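Local coordinates for putative uncharacterized protein (Thermotoga maritima, PDB 3CNL) that binds GTP and, as a circularly permuted GTPase, probably acts in a late step of 50S ribosomal subunit assembly, binding 23S rRNA, at residues E61-T64 against K65-E69; V105-P108 against N109-K112; T114-N117 against K118-K122; R187-E190 against I191-R194. All blocks are in the same frame, centred on the assembly; numbering follows the deposited sequence.

Contact 1 (E61-T64 against K65-E69)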
loop_
_atom_site.group_PDB
_atom_site.type_symbol
_atom_site.label_atom_id
_atom_site.label_comp_id
_atom_site.label_asym_id
_atom_site.label_seq_id
_atom_site.Cartn_x
_atom_site.Cartn_y
_atom_site.Cartn_z
ATOM N N GLU A 61 12.678 -3.527 -8.326
ATOM C CA GLU A 61 12.276 -3.386 -9.728
ATOM C C GLU A 61 12.027 -4.715 -10.442
ATOM O O GLU A 61 11.050 -4.859 -11.172
ATOM C CB GLU A 61 13.288 -2.528 -10.490
ATOM C CG GLU A 61 13.349 -1.100 -9.975
ATOM C CD GLU A 61 13.914 -0.128 -10.985
ATOM O OE1 GLU A 61 15.103 -0.244 -11.304
ATOM O OE2 GLU A 61 13.179 0.769 -11.461
ATOM N N LYS A 62 12.884 -5.695 -10.188
ATOM C CA LYS A 62 12.726 -7.034 -10.737
ATOM C C LYS A 62 11.411 -7.700 -10.301
ATOM O O LYS A 62 10.700 -8.285 -11.112
ATOM C CB LYS A 62 13.925 -7.877 -10.320
ATOM C CG LYS A 62 14.063 -9.215 -11.034
ATOM C CD LYS A 62 15.190 -10.037 -10.414
ATOM C CE LYS A 62 14.894 -10.424 -8.943
ATOM N NZ LYS A 62 14.898 -9.279 -7.947
ATOM N N THR A 63 11.099 -7.599 -9.012
ATOM C CA THR A 63 9.881 -8.176 -8.441
ATOM C C THR A 63 8.625 -7.440 -8.974
ATOM O O THR A 63 7.614 -8.072 -9.262
ATOM C CB THR A 63 9.944 -8.101 -6.902
ATOM O OG1 THR A 63 11.205 -8.614 -6.450
ATOM C CG2 THR A 63 8.820 -8.901 -6.263
ATOM N N THR A 64 8.705 -6.118 -9.102
ATOM C CA THR A 64 7.598 -5.331 -9.666
ATOM C C THR A 64 7.267 -5.780 -11.084
ATOM O O THR A 64 6.101 -5.995 -11.400
ATOM C CB THR A 64 7.860 -3.822 -9.662
ATOM O OG1 THR A 64 8.064 -3.370 -8.314
ATOM C CG2 THR A 64 6.658 -3.058 -10.273
ATOM N N LYS A 65 8.279 -5.922 -11.937
ATOM C CA LYS A 65 8.020 -6.434 -13.288
ATOM C C LYS A 65 7.316 -7.789 -13.265
ATOM O O LYS A 65 6.373 -8.010 -14.034
ATOM C CB LYS A 65 9.288 -6.485 -14.138
ATOM C CG LYS A 65 8.983 -6.779 -15.618
ATOM C CD LYS A 65 8.124 -5.674 -16.231
ATOM C CE LYS A 65 6.941 -6.261 -16.971
ATOM N NZ LYS A 65 6.629 -5.478 -18.210
ATOM N N LYS A 66 7.738 -8.691 -12.390
ATOM C CA LYS A 66 7.067 -9.992 -12.288
ATOM C C LYS A 66 5.612 -9.870 -11.862
ATOM O O LYS A 66 4.758 -10.677 -12.260
ATOM C CB LYS A 66 7.804 -10.924 -11.313
ATOM C CG LYS A 66 9.071 -11.593 -11.881
ATOM C CD LYS A 66 8.728 -12.783 -12.797
ATOM C CE LYS A 66 9.978 -13.630 -13.194
ATOM N NZ LYS A 66 9.656 -14.573 -14.323
ATOM N N TRP A 67 5.325 -8.887 -11.009
ATOM C CA TRP A 67 3.938 -8.628 -10.626
ATOM C C TRP A 67 3.118 -8.128 -11.813
ATOM O O TRP A 67 1.988 -8.583 -12.020
ATOM C CB TRP A 67 3.856 -7.673 -9.419
ATOM C CG TRP A 67 4.100 -8.382 -8.130
ATOM C CD1 TRP A 67 5.165 -8.219 -7.295
ATOM C CD2 TRP A 67 3.267 -9.388 -7.530
ATOM N NE1 TRP A 67 5.043 -9.054 -6.204
ATOM C CE2 TRP A 67 3.883 -9.775 -6.322
ATOM C CE3 TRP A 67 2.043 -9.981 -7.887
ATOM C CZ2 TRP A 67 3.337 -10.750 -5.481
ATOM C CZ3 TRP A 67 1.492 -10.927 -7.052
ATOM C CH2 TRP A 67 2.143 -11.310 -5.852
ATOM N N VAL A 68 3.672 -7.207 -12.596
ATOM C CA VAL A 68 2.969 -6.722 -13.803
ATOM C C VAL A 68 2.594 -7.900 -14.693
ATOM O O VAL A 68 1.451 -8.005 -15.116
ATOM C CB VAL A 68 3.777 -5.668 -14.613
ATOM C CG1 VAL A 68 3.002 -5.210 -15.857
ATOM C CG2 VAL A 68 4.097 -4.452 -13.739
ATOM N N GLU A 69 3.555 -8.792 -14.945
ATOM C CA GLU A 69 3.361 -9.958 -15.824
ATOM C C GLU A 69 2.313 -10.893 -15.301
ATOM O O GLU A 69 1.467 -11.376 -16.058
ATOM C CB GLU A 69 4.660 -10.732 -15.952
ATOM C CG GLU A 69 5.759 -9.872 -16.464
ATOM C CD GLU A 69 6.822 -10.640 -17.163
ATOM O OE1 GLU A 69 6.630 -11.856 -17.397
ATOM O OE2 GLU A 69 7.852 -10.009 -17.475
#
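Four successive i to i+4 bonds join residues 61-64 to 65-69 in the first turns of helix 61-73: Lys-65 N to Glu-61 O, Lys-66 N to Lys-62 O, Trp-67 N to Thr-63 O and Val-68 N to Thr-64 O. The bond from Lys-66 N to Lys-62 O is the longest of the four, at 3.3 Å. On the inner side, Thr-63 and Trp-67 lie side by side and point the same way. The methyl CG2 of Thr-63, anti to its own backbone N, reaches the pyrrole part of the indole, 3.8 Å from Trp-67 NE1. With CG of Trp-67 beside its backbone N (chi1 -80°), CD1 is brought to 3.1 Å from Thr-63 O, which meets the ring obliquely. Val-68 leans CG2 on Thr-64 O at 3.4 Å. The indole N-H is used outside the helix, on Glu-246 O, and Phe-35 meets the ring edge-to-face; Thr-63 OG1 and Lys-62 NZ both turn back to Asp-60 OD1. Thr-64 and Val-68 rest on Thr-80 of strand 78-80, within the beta-alpha-beta unit that runs from strand 48-54. With an alanine in place of Trp-67, Glu-246 O would probably lose its indole donor and a gap would open beside Thr-63 CG2 and Phe-35. The helix thus sets its threonines, Trp-67 and Val-68 against the protein and keeps Glu-61, Lys-65 and Lys-66 exposed, serving core and solvent at once.

Contact 2 (V105-P108 against N109-K112). With GNP (phosphoaminophosphonic acid-guanylate ester), chain B.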
loop_
_atom_site.group_PDB
_atom_site.type_symbol
_atom_site.label_atom_id
_atom_site.label_comp_id
_atom_site.label_asym_id
_atom_site.label_seq_id
_atom_site.Cartn_x
_atom_site.Cartn_y
_atom_site.Cartn_z
ATOM N N VAL A 105 -9.569 3.761 -4.515
ATOM C CA VAL A 105 -9.757 2.949 -3.309
ATOM C C VAL A 105 -8.496 2.139 -2.919
ATOM O O VAL A 105 -7.648 1.841 -3.762
ATOM C CB VAL A 105 -10.962 1.982 -3.461
ATOM C CG1 VAL A 105 -10.610 0.816 -4.380
ATOM C CG2 VAL A 105 -11.375 1.443 -2.110
ATOM N N GLY A 106 -8.395 1.765 -1.643
ATOM C CA GLY A 106 -7.260 0.940 -1.188
ATOM C C GLY A 106 -7.174 0.827 0.322
ATOM O O GLY A 106 -7.902 1.514 1.057
ATOM N N VAL A 107 -6.271 -0.026 0.800
ATOM C CA VAL A 107 -6.086 -0.142 2.258
ATOM C C VAL A 107 -5.310 1.088 2.694
ATOM O O VAL A 107 -4.816 1.804 1.843
ATOM C CB VAL A 107 -5.354 -1.433 2.642
ATOM C CG1 VAL A 107 -6.140 -2.668 2.151
ATOM C CG2 VAL A 107 -3.886 -1.418 2.099
ATOM N N PRO A 108 -5.213 1.347 4.013
ATOM C CA PRO A 108 -4.490 2.517 4.472
ATOM C C PRO A 108 -3.046 2.593 3.972
ATOM O O PRO A 108 -2.391 1.554 3.811
ATOM C CB PRO A 108 -4.510 2.350 5.996
ATOM C CG PRO A 108 -5.730 1.530 6.279
ATOM C CD PRO A 108 -5.807 0.581 5.133
ATOM N N ASN A 109 -2.598 3.818 3.694
ATOM C CA ASN A 109 -1.182 4.185 3.497
ATOM C C ASN A 109 -0.593 3.956 2.115
ATOM O O ASN A 109 0.576 4.289 1.880
ATOM C CB ASN A 109 -0.270 3.509 4.556
ATOM C CG ASN A 109 1.028 4.244 4.740
ATOM O OD1 ASN A 109 1.012 5.437 4.969
ATOM N ND2 ASN A 109 2.170 3.541 4.606
ATOM N N THR A 110 -1.385 3.427 1.191
ATOM C CA THR A 110 -0.847 2.993 -0.128
ATOM C C THR A 110 -0.598 4.134 -1.108
ATOM O O THR A 110 -0.043 3.905 -2.176
ATOM C CB THR A 110 -1.762 2.009 -0.825
ATOM O OG1 THR A 110 -3.054 2.619 -0.996
ATOM C CG2 THR A 110 -1.896 0.718 -0.009
ATOM N N GLY A 111 -1.034 5.346 -0.760
ATOM C CA GLY A 111 -0.728 6.539 -1.571
ATOM C C GLY A 111 -1.923 7.232 -2.230
ATOM O O GLY A 111 -1.744 7.980 -3.197
ATOM N N LYS A 112 -3.122 7.014 -1.692
ATOM C CA LYS A 112 -4.365 7.432 -2.350
ATOM C C LYS A 112 -4.564 8.944 -2.372
ATOM O O LYS A 112 -4.980 9.500 -3.400
ATOM C CB LYS A 112 -5.569 6.737 -1.709
ATOM C CG LYS A 112 -5.458 5.207 -1.711
ATOM C CD LYS A 112 -6.630 4.515 -1.001
ATOM C CE LYS A 112 -6.744 4.897 0.459
ATOM N NZ LYS A 112 -5.501 4.569 1.207
HETATM P PG GNP B . -4.502 6.683 4.195
HETATM O O1G GNP B . -5.718 6.139 3.480
HETATM O O2G GNP B . -3.962 5.715 5.231
HETATM O O3G GNP B . -4.841 8.068 4.732
HETATM N N3B GNP B . -3.226 7.031 3.321
HETATM P PB GNP B . -3.125 7.217 1.759
HETATM O O1B GNP B . -3.458 5.936 1.067
HETATM O O2B GNP B . -3.950 8.402 1.377
HETATM O O3A GNP B . -1.638 7.532 1.501
HETATM P PA GNP B . -0.897 8.903 1.423
HETATM O O1A GNP B . -1.010 9.481 0.074
HETATM O O2A GNP B . -1.232 9.788 2.550
HETATM O "O5'" GNP B . 0.598 8.485 1.553
HETATM C "C5'" GNP B . 1.095 7.732 2.669
HETATM C "C4'" GNP B . 2.607 7.923 2.731
HETATM O "O4'" GNP B . 3.264 7.352 1.563
HETATM C "C3'" GNP B . 3.102 9.359 2.775
HETATM O "O3'" GNP B . 4.255 9.405 3.603
HETATM C "C2'" GNP B . 3.484 9.622 1.327
HETATM O "O2'" GNP B . 4.445 10.648 1.247
HETATM C "C1'" GNP B . 4.092 8.287 0.912
HETATM N N9 GNP B . 3.983 7.976 -0.511
HETATM C C8 GNP B . 2.846 8.083 -1.286
HETATM N N7 GNP B . 3.039 7.701 -2.526
HETATM C C5 GNP B . 4.401 7.330 -2.559
HETATM C C6 GNP B . 5.209 6.827 -3.615
HETATM O O6 GNP B . 4.888 6.608 -4.797
HETATM N N1 GNP B . 6.529 6.566 -3.201
HETATM C C2 GNP B . 7.009 6.768 -1.917
HETATM N N2 GNP B . 8.306 6.471 -1.688
HETATM N N3 GNP B . 6.268 7.223 -0.922
HETATM C C4 GNP B . 4.984 7.488 -1.316
#
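The flat peptide carbonyl of Val-107 is met from above its plane by the ammonium of Lys-112: NZ donates to Val-107 O at 2.9 Å, 46° out of the plane. The amide of Asn-109 turns its OD1 toward the ribose, 3.3 Å from GNP C5', while ND2 is held by Val-171 O. These groups belong to the P-loop of the G domain, the turn between strand 101-106 and helix 112-120 that wraps the nucleotide phosphates; Val-107 to Thr-110 form a type II beta turn. Backbone amides supply much of the grip. Lys-112 N donates to GNP O1B at 3.0 Å in an almost straight bond (169°), and Gly-111 N reaches the same oxygen, with a weak second bond to O3A. Asn-109 N makes a weak bond to O2G of the gamma phosphate. Gly-111 has a positive phi of 115°, where a CB would strike the preceding carbonyl O and crowd GNP N7. Across the turn, the methyls Val-107 CG2 and Thr-110 CG2 touch at 3.6 Å, their side chains roughly perpendicular, and Thr-110 OG1 bonds to Val-28 O on the neighbouring strand. The chain of Lys-112 is extended at chi2 and then bends at chi3 and chi4, curling over Gly-106, whose N lies 3.3 Å from Lys-112 CD. The curl delivers NZ between the beta and gamma phosphates, with a refined distance to O1B too short to be trusted and a bond of 2.8 Å to GNP O1G.

Contact 3 (T114-N117 against K118-K122). With GNP (phosphoaminophosphonic acid-guanylate ester), chain B.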
loop_
_atom_site.group_PDB
_atom_site.type_symbol
_atom_site.label_atom_id
_atom_site.label_comp_id
_atom_site.label_asym_id
_atom_site.label_seq_id
_atom_site.Cartn_x
_atom_site.Cartn_y
_atom_site.Cartn_z
ATOM N N THR A 114 -2.166 11.214 -2.078
ATOM C CA THR A 114 -1.106 11.688 -2.935
ATOM C C THR A 114 -1.495 11.596 -4.414
ATOM O O THR A 114 -1.291 12.547 -5.174
ATOM C CB THR A 114 0.200 10.918 -2.615
ATOM O OG1 THR A 114 0.526 11.130 -1.228
ATOM C CG2 THR A 114 1.370 11.387 -3.506
ATOM N N ILE A 115 -2.062 10.468 -4.822
ATOM C CA ILE A 115 -2.557 10.297 -6.196
ATOM C C ILE A 115 -3.666 11.305 -6.567
ATOM O O ILE A 115 -3.619 11.924 -7.637
ATOM C CB ILE A 115 -2.974 8.827 -6.456
ATOM C CG1 ILE A 115 -1.713 7.950 -6.486
ATOM C CG2 ILE A 115 -3.786 8.668 -7.761
ATOM C CD1 ILE A 115 -1.974 6.472 -6.523
ATOM N N ILE A 116 -4.644 11.476 -5.684
ATOM C CA ILE A 116 -5.707 12.469 -5.893
ATOM C C ILE A 116 -5.144 13.878 -6.031
ATOM O O ILE A 116 -5.561 14.632 -6.918
ATOM C CB ILE A 116 -6.778 12.400 -4.773
ATOM C CG1 ILE A 116 -7.521 11.070 -4.860
ATOM C CG2 ILE A 116 -7.783 13.561 -4.875
ATOM C CD1 ILE A 116 -8.381 10.802 -3.677
ATOM N N ASN A 117 -4.191 14.227 -5.169
ATOM C CA ASN A 117 -3.579 15.545 -5.235
ATOM C C ASN A 117 -2.917 15.808 -6.583
ATOM O O ASN A 117 -3.090 16.888 -7.151
ATOM C CB ASN A 117 -2.589 15.746 -4.093
ATOM C CG ASN A 117 -3.264 15.833 -2.741
ATOM O OD1 ASN A 117 -4.499 15.874 -2.633
ATOM N ND2 ASN A 117 -2.450 15.854 -1.689
ATOM N N LYS A 118 -2.180 14.821 -7.098
ATOM C CA LYS A 118 -1.575 14.896 -8.427
ATOM C C LYS A 118 -2.640 15.061 -9.514
ATOM O O LYS A 118 -2.575 15.990 -10.324
ATOM C CB LYS A 118 -0.740 13.646 -8.707
ATOM C CG LYS A 118 0.252 13.800 -9.860
ATOM C CD LYS A 118 0.908 12.466 -10.221
ATOM C CE LYS A 118 1.854 11.982 -9.148
ATOM N NZ LYS A 118 2.708 10.888 -9.664
ATOM N N LEU A 119 -3.624 14.162 -9.512
ATOM C CA LEU A 119 -4.760 14.212 -10.446
ATOM C C LEU A 119 -5.513 15.553 -10.425
ATOM O O LEU A 119 -5.854 16.101 -11.480
ATOM C CB LEU A 119 -5.736 13.071 -10.145
ATOM C CG LEU A 119 -5.729 11.750 -10.921
ATOM C CD1 LEU A 119 -4.376 11.394 -11.513
ATOM C CD2 LEU A 119 -6.257 10.630 -10.045
ATOM N N LYS A 120 -5.756 16.074 -9.226
ATOM C CA LYS A 120 -6.534 17.297 -9.036
ATOM C C LYS A 120 -5.758 18.552 -9.450
ATOM O O LYS A 120 -6.167 19.272 -10.368
ATOM C CB LYS A 120 -6.978 17.383 -7.576
ATOM C CG LYS A 120 -8.036 18.417 -7.241
ATOM C CD LYS A 120 -8.799 18.029 -5.971
ATOM C CE LYS A 120 -7.867 17.736 -4.799
ATOM N NZ LYS A 120 -8.546 16.965 -3.715
ATOM N N GLY A 121 -4.637 18.799 -8.774
ATOM C CA GLY A 121 -3.860 20.021 -8.952
ATOM C C GLY A 121 -4.465 21.175 -8.172
ATOM O O GLY A 121 -5.073 20.971 -7.108
ATOM N N LYS A 122 -4.296 22.390 -8.699
ATOM C CA LYS A 122 -4.882 23.598 -8.095
ATOM C C LYS A 122 -6.394 23.705 -8.342
ATOM O O LYS A 122 -7.058 24.631 -7.845
ATOM C CB LYS A 122 -4.163 24.860 -8.576
ATOM C CG LYS A 122 -2.977 25.254 -7.703
ATOM C CD LYS A 122 -2.639 26.741 -7.828
ATOM C CE LYS A 122 -3.634 27.617 -7.071
ATOM N NZ LYS A 122 -3.266 29.057 -7.156
HETATM P PG GNP B . -4.502 6.683 4.195
HETATM O O1G GNP B . -5.718 6.139 3.480
HETATM O O2G GNP B . -3.962 5.715 5.231
HETATM O O3G GNP B . -4.841 8.068 4.732
HETATM N N3B GNP B . -3.226 7.031 3.321
HETATM P PB GNP B . -3.125 7.217 1.759
HETATM O O1B GNP B . -3.458 5.936 1.067
HETATM O O2B GNP B . -3.950 8.402 1.377
HETATM O O3A GNP B . -1.638 7.532 1.501
HETATM P PA GNP B . -0.897 8.903 1.423
HETATM O O1A GNP B . -1.010 9.481 0.074
HETATM O O2A GNP B . -1.232 9.788 2.550
HETATM O "O5'" GNP B . 0.598 8.485 1.553
HETATM C "C5'" GNP B . 1.095 7.732 2.669
HETATM C "C4'" GNP B . 2.607 7.923 2.731
HETATM O "O4'" GNP B . 3.264 7.352 1.563
HETATM C "C3'" GNP B . 3.102 9.359 2.775
HETATM O "O3'" GNP B . 4.255 9.405 3.603
HETATM C "C2'" GNP B . 3.484 9.622 1.327
HETATM O "O2'" GNP B . 4.445 10.648 1.247
HETATM C "C1'" GNP B . 4.092 8.287 0.912
HETATM N N9 GNP B . 3.983 7.976 -0.511
HETATM C C8 GNP B . 2.846 8.083 -1.286
HETATM N N7 GNP B . 3.039 7.701 -2.526
HETATM C C5 GNP B . 4.401 7.330 -2.559
HETATM C C6 GNP B . 5.209 6.827 -3.615
HETATM O O6 GNP B . 4.888 6.608 -4.797
HETATM N N1 GNP B . 6.529 6.566 -3.201
HETATM C C2 GNP B . 7.009 6.768 -1.917
HETATM N N2 GNP B . 8.306 6.471 -1.688
HETATM N N3 GNP B . 6.268 7.223 -0.922
HETATM C C4 GNP B . 4.984 7.488 -1.316
HETATM O O HOH W 1 -4.496 18.945 -5.207
#
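Residues 114-117 and 118-122 run through the last turns of helix 112-120, the helix that follows the P-loop, and just past its end, and are joined by backbone bonds from Lys-118 N to Thr-114 O, Leu-119 N to Ile-115 O, Lys-120 N to Ile-116 O and Gly-121 N to Asn-117 O. Lys-120 N to Ile-116 O is short, at 2.7 Å, and Leu-119 N to Ile-115 O is nearly straight, with an N-H...O angle of 176°. Apolar contact comes next: Ile-115 and Leu-119 lie side by side and meet through CG2 and CD2 at 3.9 Å. Ile-115 also presses on Leu-52 and Asn-54 of strand 48-54, and Leu-119 on Leu-90 and Leu-91 of helix 87-94, wedging the helix between the sheet and its neighbour. Of the charged chains, Lys-120 bends at chi3 (53°), which folds its ammonium back over Ile-116, with NZ 3.7 Å from CG2. Lys-118 instead gives NZ to the carbonyl oxygens of Glu-85 and His-82. At the far end of the helix, Gly-121 leaves helical geometry with positive phi, and a water spans the turn, donating to both Asn-117 O and Gly-121 O. Ligand bonds come from Thr-114, which grips the alpha phosphate twice: its N donates to GNP O1A at 3.0 Å, and OG1, set beside that N, donates to the same oxygen at 2.6 Å.

Contact 4 (R187-E190 against I191-R194)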
loop_
_atom_site.group_PDB
_atom_site.type_symbol
_atom_site.label_atom_id
_atom_site.label_comp_id
_atom_site.label_asym_id
_atom_site.label_seq_id
_atom_site.Cartn_x
_atom_site.Cartn_y
_atom_site.Cartn_z
ATOM N N ARG A 187 7.676 -12.446 12.141
ATOM C CA ARG A 187 7.351 -12.748 10.735
ATOM C C ARG A 187 7.762 -11.599 9.813
ATOM O O ARG A 187 8.384 -11.800 8.778
ATOM C CB ARG A 187 5.834 -12.921 10.587
ATOM C CG ARG A 187 5.329 -14.026 9.664
ATOM C CD ARG A 187 5.544 -13.902 8.181
ATOM N NE ARG A 187 6.665 -14.734 7.760
ATOM C CZ ARG A 187 6.972 -15.097 6.516
ATOM N NH1 ARG A 187 8.065 -15.816 6.317
ATOM N NH2 ARG A 187 6.224 -14.757 5.472
ATOM N N ALA A 188 7.348 -10.398 10.172
ATOM C CA ALA A 188 7.698 -9.195 9.403
ATOM C C ALA A 188 9.206 -9.029 9.297
ATOM O O ALA A 188 9.717 -8.714 8.227
ATOM C CB ALA A 188 7.087 -7.956 10.050
ATOM N N PHE A 189 9.917 -9.204 10.406
ATOM C CA PHE A 189 11.386 -9.124 10.363
ATOM C C PHE A 189 11.964 -10.227 9.455
ATOM O O PHE A 189 12.831 -9.960 8.636
ATOM C CB PHE A 189 12.014 -9.174 11.778
ATOM C CG PHE A 189 13.510 -9.079 11.763
ATOM C CD1 PHE A 189 14.136 -7.893 11.385
ATOM C CD2 PHE A 189 14.297 -10.179 12.079
ATOM C CE1 PHE A 189 15.540 -7.807 11.336
ATOM C CE2 PHE A 189 15.691 -10.100 12.035
ATOM C CZ PHE A 189 16.306 -8.917 11.672
ATOM N N GLU A 190 11.450 -11.449 9.577
ATOM C CA GLU A 190 11.880 -12.563 8.715
ATOM C C GLU A 190 11.732 -12.216 7.220
ATOM O O GLU A 190 12.650 -12.425 6.419
ATOM C CB GLU A 190 11.077 -13.825 9.062
ATOM C CG GLU A 190 11.437 -15.062 8.261
ATOM C CD GLU A 190 10.687 -16.287 8.760
ATOM O OE1 GLU A 190 11.340 -17.184 9.332
ATOM O OE2 GLU A 190 9.445 -16.342 8.623
ATOM N N ILE A 191 10.580 -11.672 6.858
ATOM C CA ILE A 191 10.316 -11.256 5.477
ATOM C C ILE A 191 11.295 -10.180 5.055
ATOM O O ILE A 191 11.907 -10.279 3.981
ATOM C CB ILE A 191 8.854 -10.764 5.281
ATOM C CG1 ILE A 191 7.867 -11.896 5.540
ATOM C CG2 ILE A 191 8.643 -10.181 3.848
ATOM C CD1 ILE A 191 6.453 -11.391 5.796
ATOM N N PHE A 192 11.479 -9.177 5.920
ATOM C CA PHE A 192 12.457 -8.141 5.668
ATOM C C PHE A 192 13.867 -8.731 5.486
ATOM O O PHE A 192 14.542 -8.480 4.473
ATOM C CB PHE A 192 12.449 -7.091 6.791
ATOM C CG PHE A 192 13.498 -6.047 6.620
ATOM C CD1 PHE A 192 13.322 -5.028 5.692
ATOM C CD2 PHE A 192 14.699 -6.110 7.344
ATOM C CE1 PHE A 192 14.302 -4.071 5.505
ATOM C CE2 PHE A 192 15.691 -5.152 7.160
ATOM C CZ PHE A 192 15.494 -4.134 6.247
ATOM N N ALA A 193 14.289 -9.516 6.468
ATOM C CA ALA A 193 15.633 -10.061 6.523
ATOM C C ALA A 193 15.918 -10.861 5.272
ATOM O O ALA A 193 16.960 -10.668 4.645
ATOM C CB ALA A 193 15.801 -10.927 7.750
ATOM N N ARG A 194 14.984 -11.731 4.889
ATOM C CA ARG A 194 15.117 -12.472 3.639
ATOM C C ARG A 194 15.207 -11.571 2.401
ATOM O O ARG A 194 16.050 -11.813 1.547
ATOM C CB ARG A 194 13.991 -13.492 3.475
ATOM C CG ARG A 194 14.122 -14.694 4.414
ATOM C CD ARG A 194 13.902 -16.008 3.656
ATOM N NE ARG A 194 14.987 -16.279 2.705
ATOM C CZ ARG A 194 14.860 -16.991 1.585
ATOM N NH1 ARG A 194 13.685 -17.513 1.237
ATOM N NH2 ARG A 194 15.917 -17.172 0.801
#
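In helix 182-196 the side chain of Arg-187 crosses that of Ile-191, one turn further along, at about a right angle, and lays one face of its guanidinium on the isoleucine. Ile-191 CG1 sits 3.3 Å from Arg-187 NH2, off toward the rim of the flat group. An unusual chi1 of -140°, followed by bends at chi2 and chi3, curls the arginine forward over Ile-191. In the guanidinium plane, NH1 donates to Glu-190 OE2 in a salt bridge of 2.7 Å, although the carboxylate is met from above its own plane; NE adds a weak second bond. NH2 forms a further salt bridge with Asp-163 of helix 162-170. The other flank is aromatic: Phe-189, with chi1 -179°, turns one ring face to Ala-193 CB, 4.4 Å from CE2, and meets Phe-192 obliquely. Phe-189 also packs on Phe-205 and Phe-206, while Phe-192 meets Phe-231 of helix 224-236. Among the i to i+4 backbone bonds, Ala-193 N to Phe-189 O is short at 2.7 Å. With a methionine in place of Arg-187, Glu-190 and Asp-163 would probably both be left without their positive mate. One cation thus serves two carboxylates while its face shields an aliphatic side chain, tying helix 182-196 to helix 162-170.

Along the chain the four contacts come in series, 1 to 4. Contacts 1 to 3 belong to the G domain: contact 1 in helix 61-73, contact 2 at the end of strand 101-106, contact 3 in helix 112-120. Contacts 2 and 3 adjoin in sequence, their centres 14 Å apart, and both bind GNP. Contact 1 lies about 20 Å from contact 2, centre to centre, without touching it. Contact 4, in helix 182-196 among the helices that follow the sheet, lies about 34 Å from contact 3, centre to centre, on the opposite side of the chain's centre. Guanine-nucleotide site residues 54-57 precede the P-loop in sequence, in keeping with circular permutation.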